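Argininosuccinate lyase (Chelativorans sp., PDB 6RXA) acts as a C–N lyase (an EDDS lyase) of the aspartase/fumarase superfamily and can probably also split argininosuccinate into fumarate and L-arginine. Local coordinates at residues 247-250 / 251-254; 401-404 / 405-408; 31-35 / 36-40; 66-69 / 70-74. The protein carries 2 engineered substitutions. One frame throughout, in Å; residues are numbered along the deposited sequence.

Contact 1: residues 247-250 / 251-254; sequences VFLS and GLSR
Leu252 turns back along helix 236-262 onto Phe248 and Leu249, one turn earlier. Its CB rests against the backbone, 3.4 Å from Leu249 O and somewhat farther from Phe248 O. CG stands anti to the backbone N (chi1 -178°) and there the chain divides into two methyls. CD1 meets the CD2 methyl of Leu249 at 4.2 Å, the two side chains running alongside each other, and CZ of the Phe248 ring, also at 4.2 Å and approached obliquely. The second methyl, CD2 of Leu252, lies 4.4 Å from that same Leu249 CD2, and the side chain also touches Tyr138, Ser295 and Met342. A branched aliphatic chain suits this place because one methyl can serve both neighbours.

On another side of the helix, Ser250 OG donates to Val247 O at 2.8 Å, and Gly251 N reaches the same carbonyl oxygen at 3.3 Å. Chi1 of 81° sets OG between the backbone N and the carbonyl carbon, which brings it back over the preceding turn; the small hydroxyl thus finds an acceptor inside its own helix, in a buried setting. Replacing Ser250 by an alanine would probably cost Val247 O its shorter bond and leave it to the longer one from Gly251 N. Farther on, Arg254 N bonds Ser250 O at 3.0 Å, and Arg254 CG packs 3.2 Å from that oxygen before the guanidinium leaves for Ala233 O and the Tyr318 ring of the second subunit. The apolar side of the helix lies among helices 112-147, 290-301 and 329-348, with Phe248 also touching helix 168-193.

Contact 2: residues 401-404 / 405-408; sequences IKAN and KIGL
A short 3-10 turn in the connection between helices 382-399 and 408-419, in the C-terminal part of the lyase chain, brings Lys402 and Ala403 against Lys405 and Ile406. Two successive bonds of the i+3 to i kind define it: Lys405 N to Lys402 O at 2.9 Å and Ile406 N to Ala403 O at 3.1 Å. Both donors stand well above the carbonyl planes, by 49° and 63°, in keeping with the tight winding of a 3-10 turn.

Two isoleucines pad the turn. Chi1 of -58° places CG2 of Ile401 anti to its backbone N, and this methyl lies 3.8 Å from Lys405 CB and 4.1 Å from Ile406 CG1. Ile406 in turn lays its longer branch along the backbone of Ala403, with CG1 3.4 Å from Ala403 O; it is buried against Met367, Val392 and Leu434, where a bulky aliphatic residue fits, and the small side chain of Ala403 does not stand in the way. Outside the turn, Tyr364 OH bonds Ile401 O, and Gly407 follows as the N-cap of helix 408-419.

Lys405 is exposed, as suits its charge, while Asn404 beside it also touches helix 353-362. The two run alongside each other, Asn404 OD1 coming within 3.9 Å of Lys405 CG.

Contact 3: residues 31-35 / 36-40; sequences AALTL and TSAVF
Thr34 is the N-cap of helix 35-56, and its OG1 accepts a hydrogen bond from Ser37 N at 3.0 Å, with a fairly straight N-H...O angle of 160°. This takes up an amide of the first turn, which has no earlier helical carbonyl to bond; threonine suits the place because its hydroxyl is on a short arm that can reach back to the first-turn amides. The hydroxyl, at chi1 62°, is turned in over that turn. Ser37 OG adds a weak bond of 3.3 Å to the same oxygen.

The residue before the cap closes the turn from another side: Leu33 CD1 packs 4.0 Å from Ala38 CB, a hydrophobic staple between the residues flanking the capped turn, and the small Ala38 lets Leu33 CD1 come within 3.8 Å of its CA. Regular helical bonding then starts, with Ala38 N to Thr34 O at 2.9 Å. Leu35 lies obliquely over Val39, which meets it through CG2: this methyl is 3.7 Å from Leu35 CD1 and 3.3 Å from Leu35 O.

In the next shell, Pro329 and Phe123 cover Leu35 and Ala38, while Asp29 of the third subunit packs on Thr34. Beside the cap, Ser37 OG is hydrogen-bonded to Arg86 NH1, which probably fixes the turn of its hydroxyl.

Contact 4: residues 66-69 / 70-74; sequences ATIL and SGLAQ
Leu69, Ser70 and Leu72 carry most of this contact in the middle of helix 62-79. The two leucines slant across one another, CD2 of Leu69 meeting CD1 of Leu72 at 4.0 Å. Leu72 has its CG anti to the carbonyl carbon (chi1 -63°), which swings the branch point back over the previous turn: CG sits 3.4 Å from Ile68 O and 4.3 Å from the CG2 methyl of Ile68. The main chain beneath is tied by Leu72 N to Ile68 O at 2.8 Å. Both leucines are buried, and their bulky apolar chains suit a place between packed helices.

Ser70 takes another side of the helix. Its N donates to Ala66 O at 3.0 Å and 169°, and its OG adds a weak bond of 3.4 Å to that same oxygen; a serine at this partly exposed position can turn its hydroxyl back onto its own helix.

Cutting Leu72 back to an alanine would probably open a gap beside Leu69 CD2 and Ile68 CG2 and strip Tyr91 and Leu95 of an apolar neighbour. These last two belong to helix 88-99, against which Leu72 lies; Ile68 and Leu69 share Val51 of helix 35-56, and Ala66, Leu69 and Ser70 face the long helix 451-500 at Ile493, Ile494 and Asp497.

In the fold
The four contacts are spread along an elongated, mostly helical chain. Contact 1 is the central one, its centre about 8 Å from that of the chain, with a sodium ion about 7 Å from the side chain of Val247. It also lies near residues that bind fumarate in other structures of this protein: Leu252 is about 9 Å from Arg294, and Arg254 about 10 Å from Thr158, between side chains. Contact 3 comes similarly near to one, the side chains of Val39 and Arg112 being about 11 Å apart. Contacts 3 and 4 sit on consecutive helices, their nearest atoms about 7 Å apart. Contacts 2 and 4, remote from these sites, lie on opposite sides of the centre, their own centres about 83 Å apart.

Contact 1: residues 247-250 / 251-254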
ATOM      1  N   VAL A 247      -0.979   7.258 -10.337  1.00 11.03           N
ATOM      2  CA  VAL A 247      -2.231   7.175 -11.099  1.00 11.04           C
ATOM      3  C   VAL A 247      -1.980   7.327 -12.598  1.00 10.98           C
ATOM      4  O   VAL A 247      -2.539   6.579 -13.413  1.00 12.40           O
ATOM      5  CB  VAL A 247      -3.324   8.120 -10.554  1.00 11.27           C
ATOM      6  CG1 VAL A 247      -3.085   9.562 -10.962  1.00 11.80           C
ATOM      7  CG2 VAL A 247      -4.706   7.639 -11.039  1.00 11.98           C
ATOM      8  N   PHE A 248      -1.125   8.281 -12.986  1.00 11.33           N
ATOM      9  CA  PHE A 248      -0.709   8.403 -14.375  1.00 11.46           C
ATOM     10  C   PHE A 248      -0.132   7.086 -14.891  1.00 11.03           C
ATOM     11  O   PHE A 248      -0.515   6.591 -15.958  1.00 13.39           O
ATOM     12  CB  PHE A 248       0.312   9.542 -14.532  1.00 12.19           C
ATOM     13  CG  PHE A 248       1.133   9.408 -15.779  1.00 11.70           C
ATOM     14  CD1 PHE A 248       0.547   9.544 -17.023  1.00 12.01           C
ATOM     15  CD2 PHE A 248       2.462   9.062 -15.713  1.00 12.10           C
ATOM     16  CE1 PHE A 248       1.263   9.358 -18.168  1.00 12.31           C
ATOM     17  CE2 PHE A 248       3.195   8.879 -16.857  1.00 12.81           C
ATOM     18  CZ  PHE A 248       2.612   9.029 -18.094  1.00 12.15           C
ATOM     19  N   LEU A 249       0.778   6.486 -14.125  1.00 11.45           N
ATOM     20  CA  LEU A 249       1.395   5.244 -14.578  1.00 11.01           C
ATOM     21  C   LEU A 249       0.388   4.108 -14.639  1.00 10.85           C
ATOM     22  O   LEU A 249       0.569   3.189 -15.446  1.00 11.91           O
ATOM     23  CB  LEU A 249       2.614   4.883 -13.725  1.00 11.25           C
ATOM     24  CG  LEU A 249       3.887   5.688 -14.053  1.00 12.02           C
ATOM     25  CD1 LEU A 249       4.951   5.505 -12.996  1.00 12.47           C
ATOM     26  CD2 LEU A 249       4.427   5.267 -15.417  1.00 12.36           C
ATOM     27  N   SER A 250      -0.655   4.135 -13.799  1.00 10.75           N
ATOM     28  CA  SER A 250      -1.650   3.072 -13.890  1.00 11.04           C
ATOM     29  C   SER A 250      -2.361   3.119 -15.238  1.00 10.42           C
ATOM     30  O   SER A 250      -2.686   2.065 -15.801  1.00 12.94           O
ATOM     31  CB  SER A 250      -2.649   3.102 -12.723  1.00 11.67           C
ATOM     32  OG  SER A 250      -3.671   4.063 -12.926  1.00 13.36           O
ATOM     33  N   GLY A 251      -2.572   4.316 -15.793  1.00 11.19           N
ATOM     34  CA  GLY A 251      -3.178   4.394 -17.109  1.00 11.39           C
ATOM     35  C   GLY A 251      -2.228   3.944 -18.192  1.00 11.76           C
ATOM     36  O   GLY A 251      -2.651   3.383 -19.209  1.00 12.93           O
ATOM     37  N   LEU A 252      -0.933   4.189 -17.984  1.00 12.21           N
ATOM     38  CA  LEU A 252       0.105   3.701 -18.885  1.00 11.55           C
ATOM     39  C   LEU A 252       0.204   2.181 -18.832  1.00 10.80           C
ATOM     40  O   LEU A 252       0.305   1.531 -19.881  1.00 12.49           O
ATOM     41  CB  LEU A 252       1.418   4.415 -18.537  1.00 12.75           C
ATOM     42  CG  LEU A 252       2.617   4.055 -19.406  1.00 12.95           C
ATOM     43  CD1 LEU A 252       3.603   5.204 -19.530  1.00 13.11           C
ATOM     44  CD2 LEU A 252       3.322   2.835 -18.866  1.00 12.90           C
ATOM     45  N   SER A 253       0.118   1.589 -17.639  1.00 11.43           N
ATOM     46  CA  SER A 253       0.040   0.135 -17.530  1.00 11.90           C
ATOM     47  C   SER A 253      -1.159  -0.420 -18.294  1.00 11.03           C
ATOM     48  O   SER A 253      -1.056  -1.451 -18.968  1.00 12.84           O
ATOM     49  CB  SER A 253      -0.026  -0.272 -16.057  1.00 12.10           C
ATOM     50  OG  SER A 253      -0.277  -1.659 -15.952  1.00 13.36           O
ATOM     51  N   ARG A 254      -2.306   0.243 -18.194  1.00 11.82           N
ATOM     52  CA  ARG A 254      -3.505  -0.249 -18.860  1.00 10.70           C
ATOM     53  C   ARG A 254      -3.356  -0.224 -20.375  1.00 11.57           C
ATOM     54  O   ARG A 254      -3.774  -1.166 -21.061  1.00 12.48           O
ATOM     55  CB  ARG A 254      -4.709   0.577 -18.399  1.00 11.55           C
ATOM     56  CG  ARG A 254      -5.074   0.279 -16.955  1.00 11.60           C
ATOM     57  CD  ARG A 254      -6.069   1.269 -16.363  1.00 13.21           C
ATOM     58  NE  ARG A 254      -7.409   1.015 -16.839  1.00 15.48           N
ATOM     59  CZ  ARG A 254      -8.427   1.843 -16.645  1.00 15.77           C
ATOM     60  NH1 ARG A 254      -8.216   3.007 -16.005  1.00 15.92           N
ATOM     61  NH2 ARG A 254      -9.644   1.489 -17.082  1.00 15.26           N
TER

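Contact 2: residues 401-404 / 405-408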
ATOM      1  N   ILE A 401     -21.872 -20.016 -38.075  1.00 28.60           N
ATOM      2  CA  ILE A 401     -22.180 -18.898 -38.958  1.00 26.22           C
ATOM      3  C   ILE A 401     -21.516 -17.650 -38.393  1.00 25.52           C
ATOM      4  O   ILE A 401     -21.862 -17.206 -37.291  1.00 27.63           O
ATOM      5  CB  ILE A 401     -23.701 -18.700 -39.076  1.00 28.90           C
ATOM      6  CG1 ILE A 401     -24.367 -19.980 -39.594  1.00 33.02           C
ATOM      7  CG2 ILE A 401     -24.012 -17.507 -39.970  1.00 28.69           C
ATOM      8  CD1 ILE A 401     -25.886 -19.974 -39.503  1.00 33.76           C
ATOM      9  N   LYS A 402     -20.558 -17.081 -39.131  1.00 24.61           N
ATOM     10  CA  LYS A 402     -19.941 -15.827 -38.728  1.00 25.63           C
ATOM     11  C   LYS A 402     -20.967 -14.700 -38.793  1.00 24.02           C
ATOM     12  O   LYS A 402     -21.943 -14.761 -39.542  1.00 23.65           O
ATOM     13  CB  LYS A 402     -18.781 -15.459 -39.652  1.00 30.62           C
ATOM     14  CG  LYS A 402     -17.724 -16.533 -39.832  1.00 42.24           C
ATOM     15  CD  LYS A 402     -16.864 -16.705 -38.605  1.00 58.42           C
ATOM     16  CE  LYS A 402     -15.637 -17.537 -38.940  1.00 76.74           C
ATOM     17  NZ  LYS A 402     -14.743 -17.718 -37.767  1.00 89.86           N
ATOM     18  N   ALA A 403     -20.721 -13.645 -38.008  1.00 22.80           N
ATOM     19  CA  ALA A 403     -21.731 -12.603 -37.859  1.00 21.37           C
ATOM     20  C   ALA A 403     -22.137 -12.016 -39.205  1.00 21.88           C
ATOM     21  O   ALA A 403     -23.320 -11.741 -39.434  1.00 23.40           O
ATOM     22  CB  ALA A 403     -21.226 -11.501 -36.932  1.00 20.03           C
ATOM     23  N   ASN A 404     -21.174 -11.814 -40.103  1.00 21.64           N
ATOM     24  CA  ASN A 404     -21.465 -11.156 -41.372  1.00 24.71           C
ATOM     25  C   ASN A 404     -22.184 -12.064 -42.359  1.00 26.36           C
ATOM     26  O   ASN A 404     -22.571 -11.598 -43.439  1.00 29.69           O
ATOM     27  CB  ASN A 404     -20.187 -10.572 -41.982  1.00 24.81           C
ATOM     28  CG  ASN A 404     -19.096 -11.608 -42.202  1.00 27.50           C
ATOM     29  OD1 ASN A 404     -19.117 -12.704 -41.641  1.00 27.40           O
ATOM     30  ND2 ASN A 404     -18.106 -11.236 -43.008  1.00 32.02           N
ATOM     31  N   LYS A 405     -22.375 -13.337 -42.009  1.00 25.46           N
ATOM     32  CA  LYS A 405     -23.164 -14.278 -42.790  1.00 26.82           C
ATOM     33  C   LYS A 405     -24.544 -14.528 -42.188  1.00 26.75           C
ATOM     34  O   LYS A 405     -25.304 -15.339 -42.725  1.00 27.13           O
ATOM     35  CB  LYS A 405     -22.422 -15.613 -42.904  1.00 30.06           C
ATOM     36  CG  LYS A 405     -21.055 -15.531 -43.554  1.00 36.43           C
ATOM     37  CD  LYS A 405     -21.128 -14.913 -44.935  1.00 49.22           C
ATOM     38  CE  LYS A 405     -19.800 -15.043 -45.656  1.00 66.76           C
ATOM     39  NZ  LYS A 405     -19.795 -14.276 -46.929  1.00 80.71           N
ATOM     40  N   ILE A 406     -24.875 -13.865 -41.079  1.00 25.88           N
ATOM     41  CA  ILE A 406     -26.230 -13.929 -40.541  1.00 25.05           C
ATOM     42  C   ILE A 406     -27.185 -13.235 -41.501  1.00 26.39           C
ATOM     43  O   ILE A 406     -26.920 -12.118 -41.965  1.00 26.23           O
ATOM     44  CB  ILE A 406     -26.287 -13.282 -39.148  1.00 24.90           C
ATOM     45  CG1 ILE A 406     -25.452 -14.083 -38.146  1.00 24.05           C
ATOM     46  CG2 ILE A 406     -27.740 -13.133 -38.689  1.00 26.65           C
ATOM     47  CD1 ILE A 406     -25.287 -13.385 -36.811  1.00 24.26           C
ATOM     48  N   GLY A 407     -28.308 -13.887 -41.789  1.00 28.07           N
ATOM     49  CA  GLY A 407     -29.273 -13.348 -42.727  1.00 28.30           C
ATOM     50  C   GLY A 407     -30.704 -13.374 -42.233  1.00 27.20           C
ATOM     51  O   GLY A 407     -30.968 -13.613 -41.052  1.00 26.26           O
ATOM     52  N   LEU A 408     -31.645 -13.146 -43.150  1.00 27.27           N
ATOM     53  CA  LEU A 408     -33.045 -13.032 -42.761  1.00 29.46           C
ATOM     54  C   LEU A 408     -33.566 -14.334 -42.164  1.00 28.88           C
ATOM     55  O   LEU A 408     -34.312 -14.311 -41.178  1.00 27.46           O
ATOM     56  CB  LEU A 408     -33.869 -12.612 -43.977  1.00 31.83           C
ATOM     57  CG  LEU A 408     -35.337 -12.256 -43.759  1.00 34.45           C
ATOM     58  CD1 LEU A 408     -35.514 -11.111 -42.796  1.00 34.69           C
ATOM     59  CD2 LEU A 408     -35.958 -11.923 -45.126  1.00 36.13           C
TER

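Contact 3: residues 31-35 / 36-40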
ATOM      1  N   ALA A  31      21.938   4.117 -13.429  1.00 16.55           N
ATOM      2  CA  ALA A  31      22.328   5.504 -13.637  1.00 16.59           C
ATOM      3  C   ALA A  31      21.734   6.455 -12.609  1.00 15.69           C
ATOM      4  O   ALA A  31      22.188   7.604 -12.507  1.00 16.58           O
ATOM      5  CB  ALA A  31      21.898   5.959 -15.032  1.00 18.02           C
ATOM      6  N   ALA A  32      20.752   6.017 -11.840  1.00 14.81           N
ATOM      7  CA  ALA A  32      20.038   6.936 -10.972  1.00 15.14           C
ATOM      8  C   ALA A  32      20.939   7.486  -9.878  1.00 15.55           C
ATOM      9  O   ALA A  32      21.753   6.765  -9.290  1.00 17.15           O
ATOM     10  CB  ALA A  32      18.847   6.224 -10.342  1.00 15.67           C
ATOM     11  N   LEU A  33      20.773   8.777  -9.606  1.00 14.90           N
ATOM     12  CA  LEU A  33      21.447   9.434  -8.498  1.00 15.27           C
ATOM     13  C   LEU A  33      20.761   9.097  -7.187  1.00 15.28           C
ATOM     14  O   LEU A  33      19.552   8.832  -7.151  1.00 15.93           O
ATOM     15  CB  LEU A  33      21.340  10.948  -8.664  1.00 16.44           C
ATOM     16  CG  LEU A  33      21.990  11.542  -9.903  1.00 19.43           C
ATOM     17  CD1 LEU A  33      21.779  13.033  -9.932  1.00 20.80           C
ATOM     18  CD2 LEU A  33      23.462  11.199  -9.915  1.00 20.77           C
ATOM     19  N   THR A  34      21.524   9.150  -6.098  1.00 15.80           N
ATOM     20  CA  THR A  34      20.877   9.215  -4.799  1.00 15.60           C
ATOM     21  C   THR A  34      20.138  10.549  -4.666  1.00 14.52           C
ATOM     22  O   THR A  34      20.455  11.534  -5.342  1.00 14.51           O
ATOM     23  CB  THR A  34      21.889   9.151  -3.648  1.00 17.57           C
ATOM     24  OG1 THR A  34      22.757  10.290  -3.731  1.00 17.27           O
ATOM     25  CG2 THR A  34      22.713   7.872  -3.679  1.00 19.81           C
ATOM     26  N   LEU A  35      19.181  10.600  -3.738  1.00 14.50           N
ATOM     27  CA  LEU A  35      18.526  11.875  -3.465  1.00 14.46           C
ATOM     28  C   LEU A  35      19.542  12.934  -3.034  1.00 14.45           C
ATOM     29  O   LEU A  35      19.483  14.086  -3.489  1.00 14.96           O
ATOM     30  CB  LEU A  35      17.406  11.700  -2.434  1.00 14.79           C
ATOM     31  CG  LEU A  35      16.569  12.968  -2.222  1.00 17.13           C
ATOM     32  CD1 LEU A  35      15.807  13.389  -3.439  1.00 16.38           C
ATOM     33  CD2 LEU A  35      15.596  12.744  -1.045  1.00 19.92           C
ATOM     34  N   THR A  36      20.493  12.568  -2.164  1.00 14.73           N
ATOM     35  CA  THR A  36      21.499  13.536  -1.725  1.00 16.41           C
ATOM     36  C   THR A  36      22.253  14.138  -2.905  1.00 15.37           C
ATOM     37  O   THR A  36      22.434  15.364  -2.974  1.00 16.94           O
ATOM     38  CB  THR A  36      22.466  12.861  -0.750  1.00 20.43           C
ATOM     39  OG1 THR A  36      21.737  12.459   0.421  1.00 21.62           O
ATOM     40  CG2 THR A  36      23.596  13.804  -0.377  1.00 22.54           C
ATOM     41  N   SER A  37      22.668  13.310  -3.860  1.00 15.12           N
ATOM     42  CA  SER A  37      23.424  13.836  -4.991  1.00 16.77           C
ATOM     43  C   SER A  37      22.544  14.645  -5.931  1.00 16.11           C
ATOM     44  O   SER A  37      23.009  15.636  -6.517  1.00 17.31           O
ATOM     45  CB  SER A  37      24.101  12.689  -5.730  1.00 19.31           C
ATOM     46  OG  SER A  37      25.182  12.181  -4.960  1.00 22.32           O
ATOM     47  N   ALA A  38      21.280  14.255  -6.076  1.00 14.85           N
ATOM     48  CA  ALA A  38      20.377  14.988  -6.949  1.00 14.31           C
ATOM     49  C   ALA A  38      20.031  16.361  -6.385  1.00 14.84           C
ATOM     50  O   ALA A  38      19.890  17.327  -7.149  1.00 15.52           O
ATOM     51  CB  ALA A  38      19.102  14.173  -7.183  1.00 14.79           C
ATOM     52  N   VAL A  39      19.890  16.477  -5.064  1.00 14.64           N
ATOM     53  CA  VAL A  39      19.472  17.737  -4.449  1.00 14.78           C
ATOM     54  C   VAL A  39      20.644  18.674  -4.222  1.00 15.32           C
ATOM     55  O   VAL A  39      20.444  19.904  -4.199  1.00 16.26           O
ATOM     56  CB  VAL A  39      18.741  17.438  -3.130  1.00 16.91           C
ATOM     57  CG1 VAL A  39      18.413  18.694  -2.369  1.00 20.98           C
ATOM     58  CG2 VAL A  39      17.461  16.691  -3.423  1.00 15.39           C
ATOM     59  N   PHE A  40      21.853  18.145  -4.114  1.00 15.99           N
ATOM     60  CA  PHE A  40      23.011  18.965  -3.777  1.00 16.78           C
ATOM     61  C   PHE A  40      23.174  20.211  -4.640  1.00 16.23           C
ATOM     62  O   PHE A  40      23.427  21.292  -4.080  1.00 16.87           O
ATOM     63  CB  PHE A  40      24.286  18.121  -3.847  1.00 19.31           C
ATOM     64  CG  PHE A  40      25.531  18.952  -3.791  1.00 22.78           C
ATOM     65  CD1 PHE A  40      25.870  19.595  -2.620  1.00 26.92           C
ATOM     66  CD2 PHE A  40      26.327  19.130  -4.904  1.00 23.62           C
ATOM     67  CE1 PHE A  40      26.998  20.386  -2.547  1.00 29.82           C
ATOM     68  CE2 PHE A  40      27.457  19.920  -4.839  1.00 26.61           C
ATOM     69  CZ  PHE A  40      27.789  20.549  -3.659  1.00 29.66           C
TER

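Contact 4: residues 66-69 / 70-74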
ATOM      1  N   ALA A  66      31.056  38.514  -0.810  1.00 20.13           N
ATOM      2  CA  ALA A  66      31.942  38.110  -1.892  1.00 19.77           C
ATOM      3  C   ALA A  66      32.849  36.966  -1.463  1.00 20.04           C
ATOM      4  O   ALA A  66      33.088  36.033  -2.237  1.00 20.17           O
ATOM      5  CB  ALA A  66      32.790  39.298  -2.349  1.00 20.59           C
ATOM      6  N   THR A  67      33.389  37.040  -0.243  1.00 19.54           N
ATOM      7  CA  THR A  67      34.261  35.980   0.247  1.00 20.70           C
ATOM      8  C   THR A  67      33.521  34.650   0.302  1.00 20.66           C
ATOM      9  O   THR A  67      34.028  33.621  -0.162  1.00 20.90           O
ATOM     10  CB  THR A  67      34.803  36.350   1.625  1.00 21.87           C
ATOM     11  OG1 THR A  67      35.518  37.590   1.543  1.00 22.98           O
ATOM     12  CG2 THR A  67      35.723  35.252   2.118  1.00 22.69           C
ATOM     13  N   ILE A  68      32.303  34.663   0.851  1.00 20.20           N
ATOM     14  CA  ILE A  68      31.484  33.459   0.925  1.00 19.40           C
ATOM     15  C   ILE A  68      31.167  32.932  -0.472  1.00 19.70           C
ATOM     16  O   ILE A  68      31.361  31.748  -0.764  1.00 19.37           O
ATOM     17  CB  ILE A  68      30.201  33.744   1.728  1.00 19.21           C
ATOM     18  CG1 ILE A  68      30.546  34.017   3.195  1.00 20.09           C
ATOM     19  CG2 ILE A  68      29.237  32.567   1.624  1.00 18.96           C
ATOM     20  CD1 ILE A  68      29.415  34.623   4.006  1.00 20.52           C
ATOM     21  N   LEU A  69      30.668  33.806  -1.356  1.00 19.29           N
ATOM     22  CA  LEU A  69      30.215  33.357  -2.669  1.00 18.69           C
ATOM     23  C   LEU A  69      31.355  32.762  -3.489  1.00 19.02           C
ATOM     24  O   LEU A  69      31.167  31.749  -4.173  1.00 19.90           O
ATOM     25  CB  LEU A  69      29.527  34.498  -3.424  1.00 19.04           C
ATOM     26  CG  LEU A  69      28.225  35.012  -2.812  1.00 20.10           C
ATOM     27  CD1 LEU A  69      27.804  36.327  -3.432  1.00 21.81           C
ATOM     28  CD2 LEU A  69      27.117  33.975  -2.999  1.00 19.81           C
ATOM     29  N   SER A  70      32.544  33.373  -3.443  1.00 19.61           N
ATOM     30  CA  SER A  70      33.685  32.773  -4.130  1.00 21.43           C
ATOM     31  C   SER A  70      34.042  31.422  -3.515  1.00 20.94           C
ATOM     32  O   SER A  70      34.400  30.481  -4.230  1.00 21.66           O
ATOM     33  CB  SER A  70      34.885  33.717  -4.091  1.00 27.67           C
ATOM     34  OG  SER A  70      34.684  34.814  -4.957  1.00 37.16           O
ATOM     35  N   GLY A  71      33.939  31.304  -2.188  1.00 19.97           N
ATOM     36  CA  GLY A  71      34.196  30.022  -1.551  1.00 19.60           C
ATOM     37  C   GLY A  71      33.207  28.946  -1.951  1.00 19.67           C
ATOM     38  O   GLY A  71      33.575  27.774  -2.094  1.00 20.55           O
ATOM     39  N   LEU A  72      31.929  29.312  -2.118  1.00 19.07           N
ATOM     40  CA  LEU A  72      30.935  28.332  -2.548  1.00 19.10           C
ATOM     41  C   LEU A  72      31.334  27.696  -3.875  1.00 20.10           C
ATOM     42  O   LEU A  72      31.194  26.480  -4.058  1.00 20.71           O
ATOM     43  CB  LEU A  72      29.550  28.969  -2.672  1.00 19.24           C
ATOM     44  CG  LEU A  72      28.920  29.527  -1.403  1.00 20.13           C
ATOM     45  CD1 LEU A  72      27.612  30.230  -1.780  1.00 20.17           C
ATOM     46  CD2 LEU A  72      28.674  28.447  -0.381  1.00 20.38           C
ATOM     47  N   ALA A  73      31.845  28.500  -4.811  1.00 20.81           N
ATOM     48  CA  ALA A  73      32.283  27.948  -6.087  1.00 21.87           C
ATOM     49  C   ALA A  73      33.414  26.948  -5.887  1.00 20.97           C
ATOM     50  O   ALA A  73      33.446  25.896  -6.535  1.00 21.77           O
ATOM     51  CB  ALA A  73      32.716  29.086  -7.008  1.00 23.64           C
ATOM     52  N   GLN A  74      34.344  27.248  -4.980  1.00 20.53           N
ATOM     53  CA  GLN A  74      35.449  26.327  -4.728  1.00 20.79           C
ATOM     54  C   GLN A  74      34.956  25.028  -4.095  1.00 20.14           C
ATOM     55  O   GLN A  74      35.376  23.940  -4.497  1.00 21.74           O
ATOM     56  CB  GLN A  74      36.496  26.993  -3.835  1.00 23.28           C
ATOM     57  CG  GLN A  74      37.143  28.238  -4.428  1.00 28.04           C
ATOM     58  CD  GLN A  74      38.084  28.909  -3.438  1.00 41.20           C
ATOM     59  OE1 GLN A  74      39.113  28.345  -3.073  1.00 52.33           O
ATOM     60  NE2 GLN A  74      37.724  30.107  -2.987  1.00 42.63           N
TER